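PDB 3JS4: superoxide dismutase from Anaplasma phagocytophilum, which probably converts superoxide radicals into oxygen and hydrogen peroxide by alternately reducing and oxidising an active-site iron ion. Local coordinates for residues L57-F66 / A90-I98; Q97-S107 / P181-A191. All blocks are in the same frame, centred on the assembly; numbering follows the deposited sequence.

Interaction 1 of 2, residues L57-F66 / A90-I98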
loop_
_atom_site.group_PDB
_atom_site.type_symbol
_atom_site.label_atom_id
_atom_site.label_comp_id
_atom_site.label_asym_id
_atom_site.label_seq_id
_atom_site.Cartn_x
_atom_site.Cartn_y
_atom_site.Cartn_z
ATOM N N LEU A 57 -10.779 14.923 -1.889
ATOM C CA LEU A 57 -10.683 14.786 -3.351
ATOM C C LEU A 57 -11.981 15.185 -4.077
ATOM O O LEU A 57 -11.958 15.909 -5.090
ATOM C CB LEU A 57 -10.222 13.378 -3.762
ATOM C CG LEU A 57 -9.963 13.191 -5.271
ATOM C CD1 LEU A 57 -8.793 14.110 -5.695
ATOM C CD2 LEU A 57 -9.609 11.765 -5.525
ATOM N N ASN A 58 -13.116 14.723 -3.560
ATOM C CA ASN A 58 -14.400 15.177 -4.091
ATOM C C ASN A 58 -14.507 16.703 -4.132
ATOM O O ASN A 58 -14.986 17.249 -5.116
ATOM C CB ASN A 58 -15.577 14.570 -3.325
ATOM C CG ASN A 58 -15.837 13.123 -3.713
ATOM O OD1 ASN A 58 -15.649 12.746 -4.858
ATOM N ND2 ASN A 58 -16.288 12.310 -2.755
ATOM N N LYS A 59 -14.037 17.381 -3.082
ATOM C CA LYS A 59 -14.045 18.855 -3.044
ATOM C C LYS A 59 -13.074 19.501 -4.035
ATOM O O LYS A 59 -13.424 20.502 -4.670
ATOM C CB LYS A 59 -13.770 19.398 -1.633
ATOM C CG LYS A 59 -14.931 19.187 -0.630
ATOM C CD LYS A 59 -14.618 19.799 0.728
ATOM C CE LYS A 59 -13.538 18.995 1.436
ATOM N NZ LYS A 59 -13.031 19.671 2.676
ATOM N N LEU A 60 -11.871 18.928 -4.158
ATOM C CA LEU A 60 -10.806 19.474 -5.030
ATOM C C LEU A 60 -11.014 19.355 -6.541
ATOM O O LEU A 60 -10.583 20.242 -7.280
ATOM C CB LEU A 60 -9.427 18.861 -4.703
ATOM C CG LEU A 60 -8.823 19.107 -3.321
ATOM C CD1 LEU A 60 -7.560 18.241 -3.148
ATOM C CD2 LEU A 60 -8.532 20.595 -3.034
ATOM N N VAL A 61 -11.621 18.256 -7.005
ATOM C CA VAL A 61 -11.766 18.005 -8.458
ATOM C C VAL A 61 -12.825 18.857 -9.169
ATOM O O VAL A 61 -12.897 18.824 -10.398
ATOM C CB VAL A 61 -11.994 16.508 -8.793
ATOM C CG1 VAL A 61 -10.854 15.682 -8.254
ATOM C CG2 VAL A 61 -13.382 15.988 -8.287
ATOM N N VAL A 62 -13.623 19.612 -8.412
ATOM C CA VAL A 62 -14.694 20.439 -8.991
ATOM C C VAL A 62 -14.113 21.453 -9.965
ATOM O O VAL A 62 -13.207 22.176 -9.609
ATOM C CB VAL A 62 -15.537 21.160 -7.886
ATOM C CG1 VAL A 62 -16.475 22.242 -8.489
ATOM C CG2 VAL A 62 -16.360 20.132 -7.095
ATOM N N GLY A 63 -14.618 21.474 -11.199
ATOM C CA GLY A 63 -14.144 22.416 -12.228
ATOM C C GLY A 63 -12.866 21.973 -12.943
ATOM O O GLY A 63 -12.298 22.726 -13.752
ATOM N N THR A 64 -12.400 20.758 -12.655
ATOM C CA THR A 64 -11.189 20.250 -13.298
ATOM C C THR A 64 -11.535 19.117 -14.248
ATOM O O THR A 64 -12.667 18.637 -14.261
ATOM C CB THR A 64 -10.158 19.732 -12.269
ATOM O OG1 THR A 64 -10.649 18.530 -11.657
ATOM C CG2 THR A 64 -9.869 20.769 -11.200
ATOM N N GLU A 65 -10.541 18.655 -15.002
ATOM C CA GLU A 65 -10.718 17.515 -15.906
ATOM C C GLU A 65 -11.109 16.229 -15.176
ATOM O O GLU A 65 -11.574 15.269 -15.802
ATOM C CB GLU A 65 -9.442 17.283 -16.729
ATOM C CG GLU A 65 -8.264 16.862 -15.886
ATOM C CD GLU A 65 -6.970 16.801 -16.662
ATOM O OE1 GLU A 65 -6.120 17.686 -16.447
ATOM O OE2 GLU A 65 -6.808 15.871 -17.477
ATOM N N PHE A 66 -10.922 16.200 -13.857
ATOM C CA PHE A 66 -11.230 14.999 -13.083
ATOM C C PHE A 66 -12.640 14.964 -12.473
ATOM O O PHE A 66 -13.040 13.935 -11.931
ATOM C CB PHE A 66 -10.169 14.748 -12.001
ATOM C CG PHE A 66 -8.752 14.937 -12.470
ATOM C CD1 PHE A 66 -8.187 14.074 -13.415
ATOM C CD2 PHE A 66 -7.972 15.968 -11.953
ATOM C CE1 PHE A 66 -6.845 14.233 -13.826
ATOM C CE2 PHE A 66 -6.643 16.143 -12.366
ATOM C CZ PHE A 66 -6.076 15.280 -13.300
ATOM N N ALA A 90 -2.264 19.020 -4.666
ATOM C CA ALA A 90 -3.275 18.620 -3.682
ATOM C C ALA A 90 -4.114 17.458 -4.222
ATOM O O ALA A 90 -4.421 16.516 -3.507
ATOM C CB ALA A 90 -4.157 19.829 -3.268
ATOM N N ILE A 91 -4.482 17.518 -5.498
ATOM C CA ILE A 91 -5.230 16.435 -6.113
ATOM C C ILE A 91 -4.392 15.149 -6.100
ATOM O O ILE A 91 -4.893 14.089 -5.750
ATOM C CB ILE A 91 -5.703 16.801 -7.535
ATOM C CG1 ILE A 91 -6.888 17.789 -7.450
ATOM C CG2 ILE A 91 -6.116 15.551 -8.286
ATOM C CD1 ILE A 91 -7.266 18.463 -8.802
ATOM N N PHE A 92 -3.116 15.259 -6.470
ATOM C CA PHE A 92 -2.211 14.120 -6.395
ATOM C C PHE A 92 -2.132 13.520 -4.988
ATOM O O PHE A 92 -2.324 12.311 -4.810
ATOM C CB PHE A 92 -0.804 14.480 -6.884
ATOM C CG PHE A 92 0.256 13.530 -6.387
ATOM C CD1 PHE A 92 0.342 12.244 -6.912
ATOM C CD2 PHE A 92 1.131 13.910 -5.355
ATOM C CE1 PHE A 92 1.311 11.338 -6.443
ATOM C CE2 PHE A 92 2.109 13.013 -4.860
ATOM C CZ PHE A 92 2.197 11.717 -5.404
ATOM N N ASN A 93 -1.832 14.353 -3.995
ATOM C CA ASN A 93 -1.726 13.869 -2.612
ATOM C C ASN A 93 -2.968 13.064 -2.194
ATOM O O ASN A 93 -2.844 11.992 -1.585
ATOM C CB ASN A 93 -1.551 15.040 -1.637
ATOM C CG ASN A 93 -0.192 15.722 -1.749
ATOM O OD1 ASN A 93 0.789 15.139 -2.228
ATOM N ND2 ASN A 93 -0.125 16.961 -1.252
ATOM N N ASN A 94 -4.165 13.598 -2.479
ATOM C CA ASN A 94 -5.401 12.925 -2.055
ATOM C C ASN A 94 -5.777 11.675 -2.854
ATOM O O ASN A 94 -6.126 10.644 -2.242
ATOM C CB ASN A 94 -6.588 13.911 -1.929
ATOM C CG ASN A 94 -6.388 14.881 -0.772
ATOM O OD1 ASN A 94 -6.719 14.573 0.376
ATOM N ND2 ASN A 94 -5.776 16.042 -1.063
ATOM N N ALA A 95 -5.704 11.767 -4.189
ATOM C CA ALA A 95 -5.954 10.607 -5.064
ATOM C C ALA A 95 -4.977 9.481 -4.753
ATOM O O ALA A 95 -5.377 8.324 -4.631
ATOM C CB ALA A 95 -5.837 10.993 -6.539
ATOM N N ALA A 96 -3.695 9.831 -4.600
ATOM C CA ALA A 96 -2.652 8.846 -4.330
ATOM C C ALA A 96 -2.892 8.198 -2.982
ATOM O O ALA A 96 -2.778 6.971 -2.842
ATOM C CB ALA A 96 -1.212 9.500 -4.396
ATOM N N GLN A 97 -3.242 9.004 -1.982
ATOM C CA GLN A 97 -3.534 8.410 -0.670
ATOM C C GLN A 97 -4.745 7.488 -0.701
ATOM O O GLN A 97 -4.759 6.460 -0.002
ATOM C CB GLN A 97 -3.617 9.466 0.448
ATOM C CG GLN A 97 -2.224 10.070 0.811
ATOM C CD GLN A 97 -1.317 9.067 1.500
ATOM O OE1 GLN A 97 -0.706 8.211 0.859
ATOM N NE2 GLN A 97 -1.204 9.185 2.807
ATOM N N ILE A 98 -5.753 7.807 -1.524
ATOM C CA ILE A 98 -6.909 6.895 -1.597
ATOM C C ILE A 98 -6.480 5.567 -2.228
ATOM O O ILE A 98 -6.771 4.477 -1.703
ATOM C CB ILE A 98 -8.104 7.461 -2.401
ATOM C CG1 ILE A 98 -8.685 8.729 -1.756
ATOM C CG2 ILE A 98 -9.199 6.382 -2.502
ATOM C CD1 ILE A 98 -9.616 9.530 -2.751
#

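Interaction 2 of 2, residues Q97-S107 / P181-A191. With FE (Fe (III) ion), chain E.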
loop_
_atom_site.group_PDB
_atom_site.type_symbol
_atom_site.label_atom_id
_atom_site.label_comp_id
_atom_site.label_asym_id
_atom_site.label_seq_id
_atom_site.Cartn_x
_atom_site.Cartn_y
_atom_site.Cartn_z
ATOM N N GLN A 97 -3.242 9.004 -1.982
ATOM C CA GLN A 97 -3.534 8.410 -0.670
ATOM C C GLN A 97 -4.745 7.488 -0.701
ATOM O O GLN A 97 -4.759 6.460 -0.002
ATOM C CB GLN A 97 -3.617 9.466 0.448
ATOM C CG GLN A 97 -2.224 10.070 0.811
ATOM C CD GLN A 97 -1.317 9.067 1.500
ATOM O OE1 GLN A 97 -0.706 8.211 0.859
ATOM N NE2 GLN A 97 -1.204 9.185 2.807
ATOM N N ILE A 98 -5.753 7.807 -1.524
ATOM C CA ILE A 98 -6.909 6.895 -1.597
ATOM C C ILE A 98 -6.480 5.567 -2.228
ATOM O O ILE A 98 -6.771 4.477 -1.703
ATOM C CB ILE A 98 -8.104 7.461 -2.401
ATOM C CG1 ILE A 98 -8.685 8.729 -1.756
ATOM C CG2 ILE A 98 -9.199 6.382 -2.502
ATOM C CD1 ILE A 98 -9.616 9.530 -2.751
ATOM N N TRP A 99 -5.787 5.675 -3.361
ATOM C CA TRP A 99 -5.285 4.496 -4.090
ATOM C C TRP A 99 -4.373 3.663 -3.176
ATOM O O TRP A 99 -4.514 2.438 -3.098
ATOM C CB TRP A 99 -4.520 4.926 -5.371
ATOM C CG TRP A 99 -4.209 3.727 -6.301
ATOM C CD1 TRP A 99 -4.918 3.347 -7.427
ATOM C CD2 TRP A 99 -3.131 2.776 -6.169
ATOM N NE1 TRP A 99 -4.352 2.221 -7.984
ATOM C CE2 TRP A 99 -3.258 1.848 -7.237
ATOM C CE3 TRP A 99 -2.068 2.621 -5.253
ATOM C CZ2 TRP A 99 -2.362 0.773 -7.415
ATOM C CZ3 TRP A 99 -1.175 1.545 -5.428
ATOM C CH2 TRP A 99 -1.330 0.641 -6.518
ATOM N N ASN A 100 -3.438 4.316 -2.483
ATOM C CA ASN A 100 -2.527 3.609 -1.575
ATOM C C ASN A 100 -3.237 2.864 -0.434
ATOM O O ASN A 100 -2.866 1.744 -0.084
ATOM C CB ASN A 100 -1.546 4.584 -0.928
ATOM C CG ASN A 100 -0.609 5.240 -1.934
ATOM O OD1 ASN A 100 -0.400 4.730 -3.026
ATOM N ND2 ASN A 100 -0.026 6.379 -1.541
ATOM N N HIS A 101 -4.202 3.514 0.199
ATOM C CA HIS A 101 -4.961 2.861 1.274
ATOM C C HIS A 101 -5.797 1.686 0.745
ATOM O O HIS A 101 -5.862 0.638 1.392
ATOM C CB HIS A 101 -5.832 3.876 2.040
ATOM C CG HIS A 101 -5.039 4.737 2.976
ATOM N ND1 HIS A 101 -4.387 5.883 2.555
ATOM C CD2 HIS A 101 -4.729 4.585 4.288
ATOM C CE1 HIS A 101 -3.756 6.426 3.586
ATOM N NE2 HIS A 101 -3.922 5.646 4.643
ATOM N N ASP A 102 -6.410 1.840 -0.431
ATOM C CA ASP A 102 -7.182 0.729 -1.013
ATOM C C ASP A 102 -6.217 -0.465 -1.153
ATOM O O ASP A 102 -6.565 -1.604 -0.819
ATOM C CB ASP A 102 -7.774 1.060 -2.407
ATOM C CG ASP A 102 -8.983 2.016 -2.374
ATOM O OD1 ASP A 102 -9.600 2.272 -1.318
ATOM O OD2 ASP A 102 -9.335 2.518 -3.467
ATOM N N PHE A 103 -5.011 -0.200 -1.649
ATOM C CA PHE A 103 -4.012 -1.248 -1.887
ATOM C C PHE A 103 -3.570 -1.870 -0.562
ATOM O O PHE A 103 -3.367 -3.095 -0.462
ATOM C CB PHE A 103 -2.777 -0.644 -2.584
ATOM C CG PHE A 103 -2.005 -1.636 -3.434
ATOM C CD1 PHE A 103 -2.543 -2.115 -4.620
ATOM C CD2 PHE A 103 -0.739 -2.073 -3.049
ATOM C CE1 PHE A 103 -1.842 -3.036 -5.411
ATOM C CE2 PHE A 103 -0.026 -2.973 -3.827
ATOM C CZ PHE A 103 -0.575 -3.450 -5.026
ATOM N N TYR A 104 -3.417 -1.017 0.456
ATOM C CA TYR A 104 -2.976 -1.460 1.780
ATOM C C TYR A 104 -3.984 -2.443 2.372
ATOM O O TYR A 104 -3.591 -3.475 2.932
ATOM C CB TYR A 104 -2.865 -0.234 2.680
ATOM C CG TYR A 104 -2.565 -0.441 4.142
ATOM C CD1 TYR A 104 -1.425 -1.134 4.563
ATOM C CD2 TYR A 104 -3.389 0.143 5.119
ATOM C CE1 TYR A 104 -1.130 -1.267 5.922
ATOM C CE2 TYR A 104 -3.099 0.031 6.470
ATOM C CZ TYR A 104 -1.970 -0.664 6.868
ATOM O OH TYR A 104 -1.709 -0.787 8.198
ATOM N N TRP A 105 -5.280 -2.112 2.309
ATOM C CA TRP A 105 -6.258 -3.023 2.898
ATOM C C TRP A 105 -6.260 -4.379 2.212
ATOM O O TRP A 105 -6.457 -5.408 2.881
ATOM C CB TRP A 105 -7.690 -2.429 2.935
ATOM C CG TRP A 105 -7.771 -1.052 3.576
ATOM C CD1 TRP A 105 -8.261 0.093 3.004
ATOM C CD2 TRP A 105 -7.351 -0.689 4.898
ATOM N NE1 TRP A 105 -8.177 1.135 3.887
ATOM C CE2 TRP A 105 -7.638 0.688 5.061
ATOM C CE3 TRP A 105 -6.799 -1.408 5.981
ATOM C CZ2 TRP A 105 -7.366 1.378 6.249
ATOM C CZ3 TRP A 105 -6.512 -0.724 7.156
ATOM C CH2 TRP A 105 -6.793 0.666 7.279
ATOM N N GLN A 106 -6.088 -4.392 0.884
ATOM C CA GLN A 106 -6.024 -5.652 0.142
ATOM C C GLN A 106 -4.740 -6.450 0.426
ATOM O O GLN A 106 -4.693 -7.668 0.188
ATOM C CB GLN A 106 -6.142 -5.390 -1.369
ATOM C CG GLN A 106 -7.361 -4.581 -1.760
ATOM C CD GLN A 106 -7.415 -4.299 -3.247
ATOM O OE1 GLN A 106 -7.031 -3.207 -3.702
ATOM N NE2 GLN A 106 -7.871 -5.283 -4.023
ATOM N N SER A 107 -3.722 -5.752 0.933
ATOM C CA SER A 107 -2.409 -6.309 1.232
ATOM C C SER A 107 -2.378 -7.047 2.580
ATOM O O SER A 107 -1.329 -7.508 3.020
ATOM C CB SER A 107 -1.365 -5.182 1.219
ATOM O OG SER A 107 -1.177 -4.687 -0.120
ATOM N N PRO A 181 3.489 -2.861 -8.502
ATOM C CA PRO A 181 3.269 -3.042 -7.052
ATOM C C PRO A 181 2.483 -4.316 -6.773
ATOM O O PRO A 181 1.554 -4.643 -7.522
ATOM C CB PRO A 181 2.444 -1.807 -6.647
ATOM C CG PRO A 181 1.791 -1.326 -7.915
ATOM C CD PRO A 181 2.691 -1.748 -9.065
ATOM N N LEU A 182 2.851 -5.011 -5.697
ATOM C CA LEU A 182 2.218 -6.270 -5.307
ATOM C C LEU A 182 1.556 -6.234 -3.937
ATOM O O LEU A 182 0.527 -6.885 -3.727
ATOM C CB LEU A 182 3.234 -7.420 -5.340
ATOM C CG LEU A 182 4.043 -7.642 -6.627
ATOM C CD1 LEU A 182 5.105 -8.745 -6.428
ATOM C CD2 LEU A 182 3.134 -7.971 -7.831
ATOM N N ALA A 183 2.181 -5.512 -3.000
ATOM C CA ALA A 183 1.637 -5.315 -1.644
ATOM C C ALA A 183 2.284 -4.096 -1.016
ATOM O O ALA A 183 3.412 -3.733 -1.375
ATOM C CB ALA A 183 1.887 -6.557 -0.762
ATOM N N THR A 184 1.582 -3.463 -0.066
ATOM C CA THR A 184 2.151 -2.327 0.630
ATOM C C THR A 184 1.845 -2.401 2.129
ATOM O O THR A 184 0.855 -2.999 2.554
ATOM C CB THR A 184 1.685 -0.950 0.040
ATOM O OG1 THR A 184 2.473 0.120 0.579
ATOM C CG2 THR A 184 0.212 -0.660 0.347
ATOM N N MET A 185 2.723 -1.775 2.895
ATOM C CA MET A 185 2.577 -1.554 4.318
ATOM C C MET A 185 2.738 -0.052 4.582
ATOM O O MET A 185 3.803 0.536 4.318
ATOM C CB MET A 185 3.655 -2.331 5.070
ATOM C CG MET A 185 3.691 -2.007 6.563
ATOM S SD MET A 185 4.988 -2.894 7.462
ATOM C CE MET A 185 6.492 -2.154 6.797
ATOM N N ASP A 186 1.665 0.562 5.060
ATOM C CA ASP A 186 1.638 1.969 5.471
ATOM C C ASP A 186 2.588 2.170 6.650
ATOM O O ASP A 186 2.443 1.500 7.691
ATOM C CB ASP A 186 0.193 2.279 5.919
ATOM C CG ASP A 186 -0.092 3.764 6.115
ATOM O OD1 ASP A 186 0.818 4.599 6.044
ATOM O OD2 ASP A 186 -1.265 4.094 6.377
ATOM N N VAL A 187 3.562 3.068 6.515
ATOM C CA VAL A 187 4.344 3.473 7.690
ATOM C C VAL A 187 4.161 4.937 8.151
ATOM O O VAL A 187 4.964 5.441 8.974
ATOM C CB VAL A 187 5.861 3.057 7.605
ATOM C CG1 VAL A 187 5.987 1.509 7.465
ATOM C CG2 VAL A 187 6.583 3.787 6.513
ATOM N N TRP A 188 3.095 5.605 7.673
ATOM C CA TRP A 188 2.698 6.837 8.332
ATOM C C TRP A 188 2.465 6.482 9.789
ATOM O O TRP A 188 1.912 5.398 10.107
ATOM C CB TRP A 188 1.410 7.416 7.752
ATOM C CG TRP A 188 1.541 8.149 6.417
ATOM C CD1 TRP A 188 1.940 7.615 5.211
ATOM C CD2 TRP A 188 1.191 9.509 6.157
ATOM N NE1 TRP A 188 1.903 8.579 4.224
ATOM C CE2 TRP A 188 1.426 9.746 4.772
ATOM C CE3 TRP A 188 0.674 10.554 6.952
ATOM C CZ2 TRP A 188 1.187 10.988 4.167
ATOM C CZ3 TRP A 188 0.439 11.802 6.341
ATOM C CH2 TRP A 188 0.701 12.001 4.964
ATOM N N GLU A 189 2.846 7.378 10.689
ATOM C CA GLU A 189 2.700 7.082 12.115
ATOM C C GLU A 189 1.255 6.712 12.534
ATOM O O GLU A 189 1.063 5.846 13.397
ATOM C CB GLU A 189 3.213 8.245 12.951
ATOM C CG GLU A 189 4.746 8.451 12.841
ATOM C CD GLU A 189 5.254 9.527 13.807
ATOM O OE1 GLU A 189 4.762 10.674 13.731
ATOM O OE2 GLU A 189 6.168 9.231 14.607
ATOM N N HIS A 190 0.252 7.334 11.912
ATOM C CA HIS A 190 -1.156 6.967 12.240
ATOM C C HIS A 190 -1.532 5.520 11.929
ATOM O O HIS A 190 -2.569 5.029 12.439
ATOM C CB HIS A 190 -2.161 7.929 11.576
ATOM C CG HIS A 190 -2.226 7.798 10.085
ATOM N ND1 HIS A 190 -1.750 8.770 9.228
ATOM C CD2 HIS A 190 -2.740 6.818 9.296
ATOM C CE1 HIS A 190 -1.944 8.384 7.978
ATOM N NE2 HIS A 190 -2.538 7.203 7.991
ATOM N N ALA A 191 -0.717 4.824 11.120
ATOM C CA ALA A 191 -1.034 3.429 10.761
ATOM C C ALA A 191 -0.889 2.522 11.955
ATOM O O ALA A 191 -1.490 1.443 12.007
ATOM C CB ALA A 191 -0.139 2.913 9.629
HETATM FE FE FE E . -2.557 5.671 6.375
HETATM O O HOH W 1 -1.133 6.922 5.162
HETATM O O HOH W 2 -3.474 0.403 10.160
#

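Interaction 1 of 2, residues L57-F66 / A90-I98
L57 turns its CG away from its own backbone N (chi1 -174°), and this sends both methyls into segment 90-98 of helix 89-106. I91 has CG1 beside its backbone N (chi1 -75°), which carries its tip out to L60 and F66. L57 is a knob in the hole formed by I91, N94, A95 and I98. The two methyls divide the work. L57 CD1 lies 4.0 Å from I91 CG2. L57 CD2 meets I98 CD1 at 3.6 Å and also touches A95. L57 and I91 cross at about a right angle. One turn on, L60 rests its CB against I91 CG1 at 3.9 Å. L60 CD1 reaches A90 CB at 3.8 Å and lies close to the amide of N94. That amide is held by its own helix: N94 ND2 donates to A90 O at 2.8 Å. A type II turn from V61 to T64 then swings the chain back. T64 OG1 accepts from F66 N in an ST turn. F66 CD2 lies 4.1 Å from I91 CD1, at the ring edge. No hydrogen bond crosses between the segments. L74 and I77 of helix 74-83 extend the apolar packing, which belongs to the N-terminal alpha-hairpin domain of iron/manganese superoxide dismutases.

Interaction 2 of 2, residues Q97-S107 / P181-A191
H101, D186 and H190 bind the iron(III) ion, with H101 coming from helix 89-106 and the other two from the end of strand 179-186 and the loop after it. This is the metal site of the iron/manganese superoxide dismutase fold, where the alpha-hairpin domain meets the C-terminal domain. H101 NE2 binds iron at 2.2 Å and D186 OD2 at 2.0 Å. H45 and water 1 complete the five ligands. The H101 ring and the D186 carboxylate are nearly perpendicular, with planes 88° apart.

The second shell fixes these groups. H101 ND1, the ring nitrogen that does not bind the iron, donates to Q97 O at 2.6 Å. D186 OD1 accepts from W188 N in an Asx turn. Water 1 makes weak hydrogen bonds to D186 OD1 and to Q97 NE2. The Q97 chain is bent. Q97 NE2 comes close to W188 CZ2, meeting the ring obliquely. Q97 OE1 accepts from N100 ND2. Y104 backs D186: its ring face receives D186 CB 3.8 Å from the ring centroid. Y104 OH bonds to Y203 OH and to water 2, which donates to A191 O.

Farther out, the axes of segments 97-106 and 181-186 cross at -99° and approach to 6.9 Å. T184 CG2 packs against Y104 CB and, at 3.8 Å, the ring edge of F103 at CD2. F103 CZ lies 3.8 Å from P181 CB. W99 CH2 touches P181 CG. At the helix end, S107 OG hydrogen-bonds to F103 O and accepts from T184 N at 3.0 Å, with an N-H...O angle of 157°.

Interactions 1 and 2 follow one another along helix 89-106, and their centres are 18 Å apart. Interaction 1 uses its first half and joins it to the end of helix 39-60 and to T64 and F66, all within the alpha-hairpin domain. Interaction 2 uses its second half and joins it to strand 179-186, an outer strand of the antiparallel sheet in the C-terminal domain. The two come in series along the chain and overlap only at Q97 and I98. Interaction 1 lies about 19 Å from the centre of the chain, interaction 2 about 3 Å. One helix thus runs from packing within the hairpin to the iron site between the domains.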